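Side-chain contacts in borrelidin polyketide synthase, type I (Streptomyces parvulus, PDB 6OBT), which probably catalyses dehydration of beta-hydroxyacyl polyketide intermediates during borrelidin assembly, as a dehydratase domain of a modular type I synthase: residues G36-G41 / A48-D53; H42-A47 / G83-E88. All blocks are in the same frame, centred on the assembly; numbering follows the deposited sequence.

Contact 1 pairs the first two strands of the chain, and contact 2 ties the loop between them to helix 83-97. The centres of the two contacts lie about 15 Å apart, and their segments alternate along the sequence. They also touch directly: Ala40 N lies 3.0 Å from Pro46 O, a probable hydrogen bond, while Ala40 CB packs 3.4 Å from Val45 O. Contact 1 lies about 23 Å from the centre of the chain, where Asp50 reaches Arg141 of the second subunit. Contact 2, about 8 Å from that centre, sits deep in the domain; its segment 83-88 comes just after the HxxxGxxxxP motif in sequence, which in this family carries the catalytic histidine.

Contact 1: G36-G41 / A48-D53; sequences GLTEAG and AVDLPD
Leu37 lies beside Ala48 and Val49, and its atoms trace the contact outward. Leu37 CB sits 3.5 Å from Ala48 O. With CG anti to the carbonyl carbon (chi1 -51°), the branch reaches Val49: Leu37 CD2 is 3.8 Å from both Val49 CG1 and CG2, and Leu37 CD1 is 4.0 Å from Val49 CG2. Beyond this apolar patch, Leu37 packs on Leu37 of the second subunit.

Thr38 and Ala48 form an antiparallel hydrogen-bonded pair: Thr38 N donates to Ala48 O at 3.1 Å and Ala48 N to Thr38 O at 2.9 Å. This is a beta hairpin with strand 38-39 at its outer edge within the chain. Ala48 shares a face with Thr38, and the methyl of Ala40, just past the strand, meets the Ala48 methyl, CB to CB 4.1 Å.

A water accepts from Asp50 N at 2.9 Å and donates to Ala48 O, which thus receives two bonds; it also joins Thr38 OG1 and, weakly, Asp50 OD2. The carboxylate has stronger partners in Arg56 and Arg141 of the second subunit. Those two outside salt bridges would probably keep Asp50 ionised, while the water bridges both strands through Thr38 OG1, Ala48 O and Asp50 N.

Contact 2: H42-A47 / G83-E88; sequences HAFVPA and GVVWVE
Glu88 OE1 is gripped by two donors: His42 NE2 across the contact, at 2.8 Å, and the backbone N of Gly225. The imidazole N-H points at the oxygen with an angle of 155° at the hydrogen, and OE1 lies close to the ring plane, at the ring edge. Seen from the carboxylate, the histidine arrives on the anti side and 30° out of the carboxylate plane. Leu226 N bonds the other oxygen, OE2, so both ends of this buried acid are satisfied by neighbours in the loop ahead of helix 228-236.

His42 swings its ring to the helix with CG anti to the backbone N (chi1 -162°). Its second nitrogen, ND1, accepts from Phe44 N at 3.0 Å, somewhat tilted from the ring plane. With NE2 donating and ND1 accepting, the ring's rotation is fixed from both edges, consistent with a neutral imidazole carrying its proton on NE2. The ring also meets His92 edge-to-face.

Helix 83-97 is the long helix of the N-terminal half of the double-hotdog fold known for polyketide synthase dehydratases, and Gly83 directly follows the proline that ends the family's HxxxGxxxxP motif. Val85 and Glu88, three residues apart and so on the same side of the helix, point toward segment 42-47.

One turn before Glu88, Val85 meets Phe44. Phe44 CD2 and CE2 each lie 3.6 Å from Val85 CG1, and CE2 is 3.8 Å from Val85 CG2. The two side chains cross at about a right angle, with the methyl approaching the phenyl ring obliquely. Tyr67 and Tyr224 both meet the Phe44 ring edge-to-face, while Val85 also packs on Pro228.

Contact 1: G36-G41 / A48-D53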
loop_
_atom_site.group_PDB
_atom_site.type_symbol
_atom_site.label_atom_id
_atom_site.label_comp_id
_atom_site.label_asym_id
_atom_site.label_seq_id
_atom_site.Cartn_x
_atom_site.Cartn_y
_atom_site.Cartn_z
ATOM N N GLY A 36 8.896 -2.237 2.219
ATOM C CA GLY A 36 8.282 -3.419 1.653
ATOM C C GLY A 36 7.448 -3.176 0.424
ATOM O O GLY A 36 6.584 -3.999 0.107
ATOM N N LEU A 37 7.685 -2.081 -0.287
ATOM C CA LEU A 37 6.945 -1.742 -1.492
ATOM C C LEU A 37 7.874 -1.776 -2.701
ATOM O O LEU A 37 9.068 -2.044 -2.591
ATOM C CB LEU A 37 6.295 -0.359 -1.377
ATOM C CG LEU A 37 5.465 -0.074 -0.128
ATOM C CD1 LEU A 37 4.810 1.257 -0.318
ATOM C CD2 LEU A 37 4.427 -1.166 0.093
ATOM N N THR A 38 7.314 -1.446 -3.858
ATOM C CA THR A 38 8.020 -1.520 -5.134
ATOM C C THR A 38 8.058 -0.138 -5.761
ATOM O O THR A 38 7.031 0.541 -5.822
ATOM C CB THR A 38 7.340 -2.510 -6.085
ATOM O OG1 THR A 38 7.240 -3.790 -5.447
ATOM C CG2 THR A 38 8.143 -2.663 -7.366
ATOM N N GLU A 39 9.239 0.284 -6.204
ATOM C CA GLU A 39 9.334 1.496 -7.005
ATOM C C GLU A 39 8.607 1.279 -8.328
ATOM O O GLU A 39 8.911 0.336 -9.064
ATOM C CB GLU A 39 10.796 1.859 -7.242
ATOM C CG GLU A 39 11.569 2.203 -5.988
ATOM C CD GLU A 39 11.508 3.682 -5.647
ATOM O OE1 GLU A 39 10.902 4.449 -6.429
ATOM O OE2 GLU A 39 12.068 4.078 -4.599
ATOM N N ALA A 40 7.649 2.154 -8.634
ATOM C CA ALA A 40 6.731 1.945 -9.749
ATOM C C ALA A 40 7.058 2.768 -10.993
ATOM O O ALA A 40 6.455 2.525 -12.045
ATOM C CB ALA A 40 5.290 2.229 -9.298
ATOM N N GLY A 41 7.977 3.731 -10.907
ATOM C CA GLY A 41 8.476 4.408 -12.097
ATOM C C GLY A 41 7.528 5.364 -12.797
ATOM O O GLY A 41 7.740 5.677 -13.972
ATOM N N ALA A 48 4.226 1.065 -5.658
ATOM C CA ALA A 48 3.234 0.026 -5.882
ATOM C C ALA A 48 3.207 -0.911 -4.685
ATOM O O ALA A 48 4.258 -1.248 -4.127
ATOM C CB ALA A 48 3.541 -0.789 -7.155
ATOM N N VAL A 49 2.006 -1.339 -4.304
ATOM C CA VAL A 49 1.791 -2.196 -3.141
ATOM C C VAL A 49 1.167 -3.491 -3.640
ATOM O O VAL A 49 -0.045 -3.547 -3.887
ATOM C CB VAL A 49 0.893 -1.534 -2.089
ATOM C CG1 VAL A 49 0.899 -2.354 -0.794
ATOM C CG2 VAL A 49 1.338 -0.117 -1.821
ATOM N N ASP A 50 1.978 -4.546 -3.763
ATOM C CA ASP A 50 1.428 -5.872 -3.995
ATOM C C ASP A 50 0.728 -6.355 -2.741
ATOM O O ASP A 50 1.242 -6.211 -1.629
ATOM C CB ASP A 50 2.520 -6.880 -4.375
ATOM C CG ASP A 50 3.148 -6.592 -5.728
ATOM O OD1 ASP A 50 2.403 -6.412 -6.713
ATOM O OD2 ASP A 50 4.395 -6.554 -5.803
ATOM N N LEU A 51 -0.430 -6.967 -2.925
ATOM C CA LEU A 51 -1.208 -7.469 -1.815
ATOM C C LEU A 51 -1.516 -8.942 -2.023
ATOM O O LEU A 51 -1.568 -9.413 -3.166
ATOM C CB LEU A 51 -2.519 -6.692 -1.685
ATOM C CG LEU A 51 -2.331 -5.227 -1.306
ATOM C CD1 LEU A 51 -3.645 -4.505 -1.483
ATOM C CD2 LEU A 51 -1.843 -5.152 0.147
ATOM N N PRO A 52 -1.728 -9.689 -0.941
ATOM C CA PRO A 52 -2.089 -11.112 -1.079
ATOM C C PRO A 52 -3.434 -11.337 -1.745
ATOM O O PRO A 52 -3.736 -12.468 -2.138
ATOM C CB PRO A 52 -2.086 -11.618 0.368
ATOM C CG PRO A 52 -2.192 -10.404 1.210
ATOM C CD PRO A 52 -1.635 -9.263 0.474
ATOM N N ASP A 53 -4.231 -10.289 -1.911
ATOM C CA ASP A 53 -5.515 -10.382 -2.592
ATOM C C ASP A 53 -5.421 -10.960 -4.003
ATOM O O ASP A 53 -6.447 -11.350 -4.572
ATOM C CB ASP A 53 -6.115 -8.972 -2.668
ATOM C CG ASP A 53 -7.601 -8.936 -2.379
ATOM O OD1 ASP A 53 -8.374 -9.546 -3.149
ATOM O OD2 ASP A 53 -7.995 -8.273 -1.394
HETATM O O HOH W 1 4.804 -4.320 -3.297
#

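Contact 2: H42-A47 / G83-E88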
loop_
_atom_site.group_PDB
_atom_site.type_symbol
_atom_site.label_atom_id
_atom_site.label_comp_id
_atom_site.label_asym_id
_atom_site.label_seq_id
_atom_site.Cartn_x
_atom_site.Cartn_y
_atom_site.Cartn_z
ATOM N N HIS A 42 6.478 5.828 -12.122
ATOM C CA HIS A 42 5.565 6.824 -12.664
ATOM C C HIS A 42 5.568 8.054 -11.775
ATOM O O HIS A 42 5.635 7.939 -10.548
ATOM C CB HIS A 42 4.136 6.300 -12.774
ATOM C CG HIS A 42 3.275 7.114 -13.692
ATOM N ND1 HIS A 42 2.623 8.261 -13.287
ATOM C CD2 HIS A 42 2.996 6.968 -15.010
ATOM C CE1 HIS A 42 1.957 8.770 -14.308
ATOM N NE2 HIS A 42 2.170 8.006 -15.368
ATOM N N ALA A 43 5.470 9.228 -12.403
ATOM C CA ALA A 43 5.512 10.483 -11.658
ATOM C C ALA A 43 4.336 10.611 -10.692
ATOM O O ALA A 43 4.513 11.047 -9.545
ATOM C CB ALA A 43 5.535 11.669 -12.627
ATOM N N PHE A 44 3.133 10.218 -11.121
ATOM C CA PHE A 44 1.952 10.364 -10.275
ATOM C C PHE A 44 1.799 9.232 -9.267
ATOM O O PHE A 44 1.218 9.449 -8.200
ATOM C CB PHE A 44 0.680 10.421 -11.110
ATOM C CG PHE A 44 0.518 11.694 -11.897
ATOM C CD1 PHE A 44 1.281 12.811 -11.610
ATOM C CD2 PHE A 44 -0.400 11.759 -12.925
ATOM C CE1 PHE A 44 1.127 13.982 -12.351
ATOM C CE2 PHE A 44 -0.558 12.918 -13.666
ATOM C CZ PHE A 44 0.204 14.032 -13.373
ATOM N N VAL A 45 2.244 8.021 -9.591
ATOM C CA VAL A 45 2.141 6.920 -8.629
ATOM C C VAL A 45 3.520 6.295 -8.464
ATOM O O VAL A 45 3.835 5.284 -9.108
ATOM C CB VAL A 45 1.071 5.897 -9.043
ATOM C CG1 VAL A 45 -0.303 6.456 -8.732
ATOM C CG2 VAL A 45 1.166 5.537 -10.518
ATOM N N PRO A 46 4.377 6.879 -7.626
ATOM C CA PRO A 46 5.771 6.413 -7.535
ATOM C C PRO A 46 5.947 5.071 -6.837
ATOM O O PRO A 46 7.051 4.512 -6.902
ATOM C CB PRO A 46 6.464 7.525 -6.734
ATOM C CG PRO A 46 5.522 8.693 -6.779
ATOM C CD PRO A 46 4.153 8.119 -6.866
ATOM N N ALA A 47 4.922 4.541 -6.173
ATOM C CA ALA A 47 5.070 3.318 -5.390
ATOM C C ALA A 47 3.935 2.366 -5.718
ATOM O O ALA A 47 2.813 2.795 -6.000
ATOM C CB ALA A 47 5.073 3.625 -3.878
ATOM N N GLY A 83 -9.096 14.094 -17.437
ATOM C CA GLY A 83 -9.545 12.711 -17.481
ATOM C C GLY A 83 -8.544 11.765 -18.113
ATOM O O GLY A 83 -8.449 10.595 -17.719
ATOM N N VAL A 84 -7.764 12.246 -19.082
ATOM C CA VAL A 84 -6.777 11.361 -19.700
ATOM C C VAL A 84 -5.681 10.972 -18.713
ATOM O O VAL A 84 -4.961 10.004 -18.960
ATOM C CB VAL A 84 -6.147 11.979 -20.962
ATOM C CG1 VAL A 84 -7.188 12.099 -22.098
ATOM C CG2 VAL A 84 -5.512 13.317 -20.647
ATOM N N VAL A 85 -5.534 11.680 -17.583
ATOM C CA VAL A 85 -4.573 11.208 -16.585
ATOM C C VAL A 85 -4.958 9.811 -16.104
ATOM O O VAL A 85 -4.094 8.948 -15.896
ATOM C CB VAL A 85 -4.465 12.194 -15.398
ATOM C CG1 VAL A 85 -3.787 11.505 -14.212
ATOM C CG2 VAL A 85 -3.674 13.429 -15.805
ATOM N N TRP A 86 -6.259 9.560 -15.932
ATOM C CA TRP A 86 -6.657 8.245 -15.442
ATOM C C TRP A 86 -6.418 7.172 -16.493
ATOM O O TRP A 86 -6.158 6.019 -16.145
ATOM C CB TRP A 86 -8.119 8.251 -15.014
ATOM C CG TRP A 86 -8.448 9.304 -13.936
ATOM C CD1 TRP A 86 -9.315 10.341 -14.049
ATOM C CD2 TRP A 86 -7.897 9.383 -12.610
ATOM N NE1 TRP A 86 -9.340 11.072 -12.877
ATOM C CE2 TRP A 86 -8.479 10.500 -11.981
ATOM C CE3 TRP A 86 -6.961 8.617 -11.901
ATOM C CZ2 TRP A 86 -8.168 10.868 -10.660
ATOM C CZ3 TRP A 86 -6.650 8.978 -10.600
ATOM C CH2 TRP A 86 -7.249 10.098 -9.994
ATOM N N VAL A 87 -6.480 7.525 -17.781
ATOM C CA VAL A 87 -6.158 6.532 -18.807
ATOM C C VAL A 87 -4.662 6.245 -18.814
ATOM O O VAL A 87 -4.235 5.087 -18.928
ATOM C CB VAL A 87 -6.647 6.990 -20.196
ATOM C CG1 VAL A 87 -6.400 5.861 -21.231
ATOM C CG2 VAL A 87 -8.110 7.356 -20.143
ATOM N N GLU A 88 -3.846 7.303 -18.748
ATOM C CA GLU A 88 -2.399 7.157 -18.637
ATOM C C GLU A 88 -2.008 6.251 -17.469
ATOM O O GLU A 88 -1.144 5.362 -17.611
ATOM C CB GLU A 88 -1.781 8.559 -18.507
ATOM C CG GLU A 88 -0.464 8.644 -17.712
ATOM C CD GLU A 88 0.725 8.267 -18.567
ATOM O OE1 GLU A 88 1.881 8.417 -18.124
ATOM O OE2 GLU A 88 0.490 7.812 -19.702
#